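Local coordinates for ubiquitin domain-containing protein DSK2,putative (Plasmodium falciparum, PDB 6JL3) that probably acts as a ubiquitin shuttle factor, its ubiquitin-like domain recognising receptors of the proteasome, at residues 19-24 against 28-33. Residues are numbered along the deposited sequence; the frame is centred on the assembly and turned at random.
Sequences VAIEPD and LDLKKI
Val19 and Ile21 of the edge strand 15-21 pack against Leu30 and Ile33 of helix 27-35 in a purely apolar, largely buried contact between the sheet and the helix of this ubiquitin-like β-grasp domain. The axes of strand segment 19-21 and helix segment 28-33 approach to 10.8 Å at 150°, roughly antiparallel; the chain reverses through the loop that begins at Glu22. Ile33 reaches both inward-facing strand residues with different branches, its side chain lying oblique to each of theirs. CG2 of Ile33 meets CG1 of Val19 at 3.8 Å, methyl to methyl, while CD1 of Ile33, at the end of the other branch, lies 3.7 Å from CG2 of Ile21. The first torsion of Ile33 (chi1 -68°) sets CG2 anti to the backbone N and CG1 anti to the carbonyl carbon, which directs CG2 to Val19 and the CG1-CD1 branch to Ile21. Ile21 in turn divides its own branches between two helical residues one turn apart: CG2 serves Ile33, whereas CD1 of Ile21 stands 4.0 Å from CD1 of Leu30, the two side chains crossing at about a right angle. With chi1 at 61°, CG1 of Ile21 sits between the backbone N and the carbonyl carbon, and the extended chi2 carries CD1 inward to Leu30. Outside the two segments, Val19 and Leu30 both touch Phe9 of the neighbouring strand 5-11, and Leu30 also reaches Ile47 of strand 45-49, consistent with a helix laid across the concave face of the mixed sheet, as in ubiquitin, with this contact along its outer-strand side.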
ATOM      1  N   VAL A  19       7.485   3.141   3.488  1.00 10.55           N
ATOM      2  CA  VAL A  19       7.942   3.786   2.265  1.00 10.68           C
ATOM      3  C   VAL A  19       7.499   5.243   2.250  1.00  9.93           C
ATOM      4  O   VAL A  19       6.517   5.628   2.882  1.00 12.76           O
ATOM      5  CB  VAL A  19       7.457   3.065   0.988  1.00 11.78           C
ATOM      6  CG1 VAL A  19       8.257   1.800   0.764  1.00 13.40           C
ATOM      7  CG2 VAL A  19       5.963   2.764   1.063  1.00 12.93           C
ATOM      8  N   ALA A  20       8.242   6.049   1.503  1.00 10.02           N
ATOM      9  CA  ALA A  20       7.908   7.447   1.262  1.00 10.29           C
ATOM     10  C   ALA A  20       7.400   7.553  -0.169  1.00 10.53           C
ATOM     11  O   ALA A  20       8.136   7.251  -1.113  1.00 11.63           O
ATOM     12  CB  ALA A  20       9.135   8.337   1.466  1.00 13.36           C
ATOM     13  N   ILE A  21       6.146   7.968  -0.318  1.00 11.41           N
ATOM     14  CA  ILE A  21       5.454   7.933  -1.595  1.00 11.70           C
ATOM     15  C   ILE A  21       4.798   9.282  -1.865  1.00 12.52           C
ATOM     16  O   ILE A  21       4.477  10.040  -0.944  1.00 12.98           O
ATOM     17  CB  ILE A  21       4.395   6.809  -1.616  1.00 12.10           C
ATOM     18  CG1 ILE A  21       3.340   7.031  -0.524  1.00 13.58           C
ATOM     19  CG2 ILE A  21       5.056   5.456  -1.428  1.00 14.99           C
ATOM     20  CD1 ILE A  21       2.149   6.102  -0.633  1.00 18.03           C
ATOM     21  N   GLU A  22       4.588   9.572  -3.140  1.00 13.85           N
ATOM     22  CA  GLU A  22       3.743  10.703  -3.504  1.00 16.38           C
ATOM     23  C   GLU A  22       2.295  10.342  -3.203  1.00 16.11           C
ATOM     24  O   GLU A  22       1.849   9.253  -3.570  1.00 17.33           O
ATOM     25  CB  GLU A  22       3.890  11.015  -4.978  1.00 17.80           C
ATOM     26  CG  GLU A  22       5.145  11.771  -5.285  1.00 22.78           C
ATOM     27  CD  GLU A  22       6.242  10.881  -5.820  0.70 26.94           C
ATOM     28  OE1 GLU A  22       7.360  11.397  -6.011  0.84 31.78           O
ATOM     29  OE2 GLU A  22       5.997   9.675  -6.051  0.48 26.21           O
ATOM     30  N   PRO A  23       1.529  11.225  -2.546  1.00 16.97           N
ATOM     31  CA  PRO A  23       0.181  10.831  -2.101  1.00 19.99           C
ATOM     32  C   PRO A  23      -0.810  10.578  -3.223  1.00 20.78           C
ATOM     33  O   PRO A  23      -1.868   9.995  -2.951  1.00 23.65           O
ATOM     34  CB  PRO A  23      -0.264  12.000  -1.208  1.00 22.76           C
ATOM     35  CG  PRO A  23       0.626  13.133  -1.564  1.00 22.01           C
ATOM     36  CD  PRO A  23       1.935  12.534  -2.004  1.00 20.72           C
ATOM     37  N   ASP A  24      -0.512  10.973  -4.461  1.00 19.88           N
ATOM     38  CA  ASP A  24      -1.459  10.816  -5.560  1.00 21.02           C
ATOM     39  C   ASP A  24      -1.116   9.667  -6.507  1.00 20.80           C
ATOM     40  O   ASP A  24      -1.748   9.547  -7.561  1.00 21.63           O
ATOM     41  CB  ASP A  24      -1.626  12.128  -6.332  1.00 24.99           C
ATOM     42  CG  ASP A  24      -0.311  12.706  -6.820  1.00 29.95           C
ATOM     43  OD1 ASP A  24       0.767  12.203  -6.437  0.87 31.12           O
ATOM     44  OD2 ASP A  24      -0.369  13.685  -7.595  1.00 33.43           O
ATOM     45  N   LEU A  28      -2.278   0.638  -7.842  1.00 11.16           N
ATOM     46  CA  LEU A  28      -1.384  -0.240  -8.593  1.00 11.86           C
ATOM     47  C   LEU A  28       0.071   0.211  -8.463  1.00 11.72           C
ATOM     48  O   LEU A  28       0.970  -0.620  -8.272  1.00 11.89           O
ATOM     49  CB  LEU A  28      -1.814  -0.310 -10.057  1.00 13.81           C
ATOM     50  CG  LEU A  28      -0.989  -1.274 -10.917  1.00 15.64           C
ATOM     51  CD1 LEU A  28      -1.035  -2.702 -10.381  1.00 17.57           C
ATOM     52  CD2 LEU A  28      -1.445  -1.234 -12.382  1.00 17.85           C
ATOM     53  N   ASP A  29       0.324   1.522  -8.560  1.00 11.44           N
ATOM     54  CA  ASP A  29       1.670   2.041  -8.322  1.00 12.16           C
ATOM     55  C   ASP A  29       2.180   1.597  -6.954  1.00 10.96           C
ATOM     56  O   ASP A  29       3.353   1.229  -6.799  1.00 11.12           O
ATOM     57  CB  ASP A  29       1.679   3.577  -8.342  1.00 13.23           C
ATOM     58  CG  ASP A  29       1.514   4.191  -9.725  0.63 11.28           C
ATOM     59  OD1 ASP A  29       1.905   3.581 -10.734  0.71 12.73           O
ATOM     60  OD2 ASP A  29       1.002   5.336  -9.789  0.74 13.57           O
ATOM     61  N   LEU A  30       1.316   1.685  -5.937  1.00 10.14           N
ATOM     62  CA  LEU A  30       1.691   1.303  -4.580  1.00 10.11           C
ATOM     63  C   LEU A  30       1.971  -0.190  -4.477  1.00  9.52           C
ATOM     64  O   LEU A  30       2.909  -0.591  -3.784  1.00 10.22           O
ATOM     65  CB  LEU A  30       0.591   1.749  -3.618  1.00 10.52           C
ATOM     66  CG  LEU A  30       0.863   1.529  -2.135  1.00 11.05           C
ATOM     67  CD1 LEU A  30       2.131   2.257  -1.711  1.00 12.68           C
ATOM     68  CD2 LEU A  30      -0.323   1.978  -1.295  1.00 12.45           C
ATOM     69  N   LYS A  31       1.192  -1.030  -5.166  1.00  9.77           N
ATOM     70  CA  LYS A  31       1.489  -2.459  -5.195  1.00 10.40           C
ATOM     71  C   LYS A  31       2.852  -2.725  -5.829  1.00 10.31           C
ATOM     72  O   LYS A  31       3.597  -3.604  -5.377  1.00 10.30           O
ATOM     73  CB  LYS A  31       0.404  -3.219  -5.952  1.00 10.57           C
ATOM     74  CG  LYS A  31      -0.929  -3.298  -5.231  1.00 10.95           C
ATOM     75  CD  LYS A  31      -1.954  -4.090  -6.033  1.00 11.79           C
ATOM     76  CE  LYS A  31      -3.217  -4.306  -5.223  1.00 13.33           C
ATOM     77  NZ  LYS A  31      -4.291  -4.933  -6.034  1.00 15.57           N
ATOM     78  N   LYS A  32       3.191  -1.998  -6.893  1.00 10.27           N
ATOM     79  CA  LYS A  32       4.504  -2.164  -7.511  1.00 10.76           C
ATOM     80  C   LYS A  32       5.614  -1.826  -6.523  1.00 11.28           C
ATOM     81  O   LYS A  32       6.641  -2.517  -6.469  1.00 11.76           O
ATOM     82  CB  LYS A  32       4.606  -1.332  -8.790  1.00 11.60           C
ATOM     83  CG  LYS A  32       3.735  -1.880  -9.910  1.00 13.78           C
ATOM     84  CD  LYS A  32       3.612  -0.915 -11.070  1.00 16.73           C
ATOM     85  CE  LYS A  32       2.801  -1.549 -12.187  1.00 18.55           C
ATOM     86  NZ  LYS A  32       2.615  -0.620 -13.336  0.53 18.81           N
ATOM     87  N   ILE A  33       5.422  -0.777  -5.717  1.00 10.19           N
ATOM     88  CA  ILE A  33       6.370  -0.460  -4.654  1.00 10.86           C
ATOM     89  C   ILE A  33       6.439  -1.607  -3.650  1.00 10.57           C
ATOM     90  O   ILE A  33       7.525  -2.045  -3.249  1.00 10.91           O
ATOM     91  CB  ILE A  33       5.985   0.869  -3.977  1.00 11.18           C
ATOM     92  CG1 ILE A  33       6.192   2.047  -4.933  1.00 11.90           C
ATOM     93  CG2 ILE A  33       6.790   1.064  -2.696  1.00 11.90           C
ATOM     94  CD1 ILE A  33       5.594   3.358  -4.436  1.00 13.55           C
TER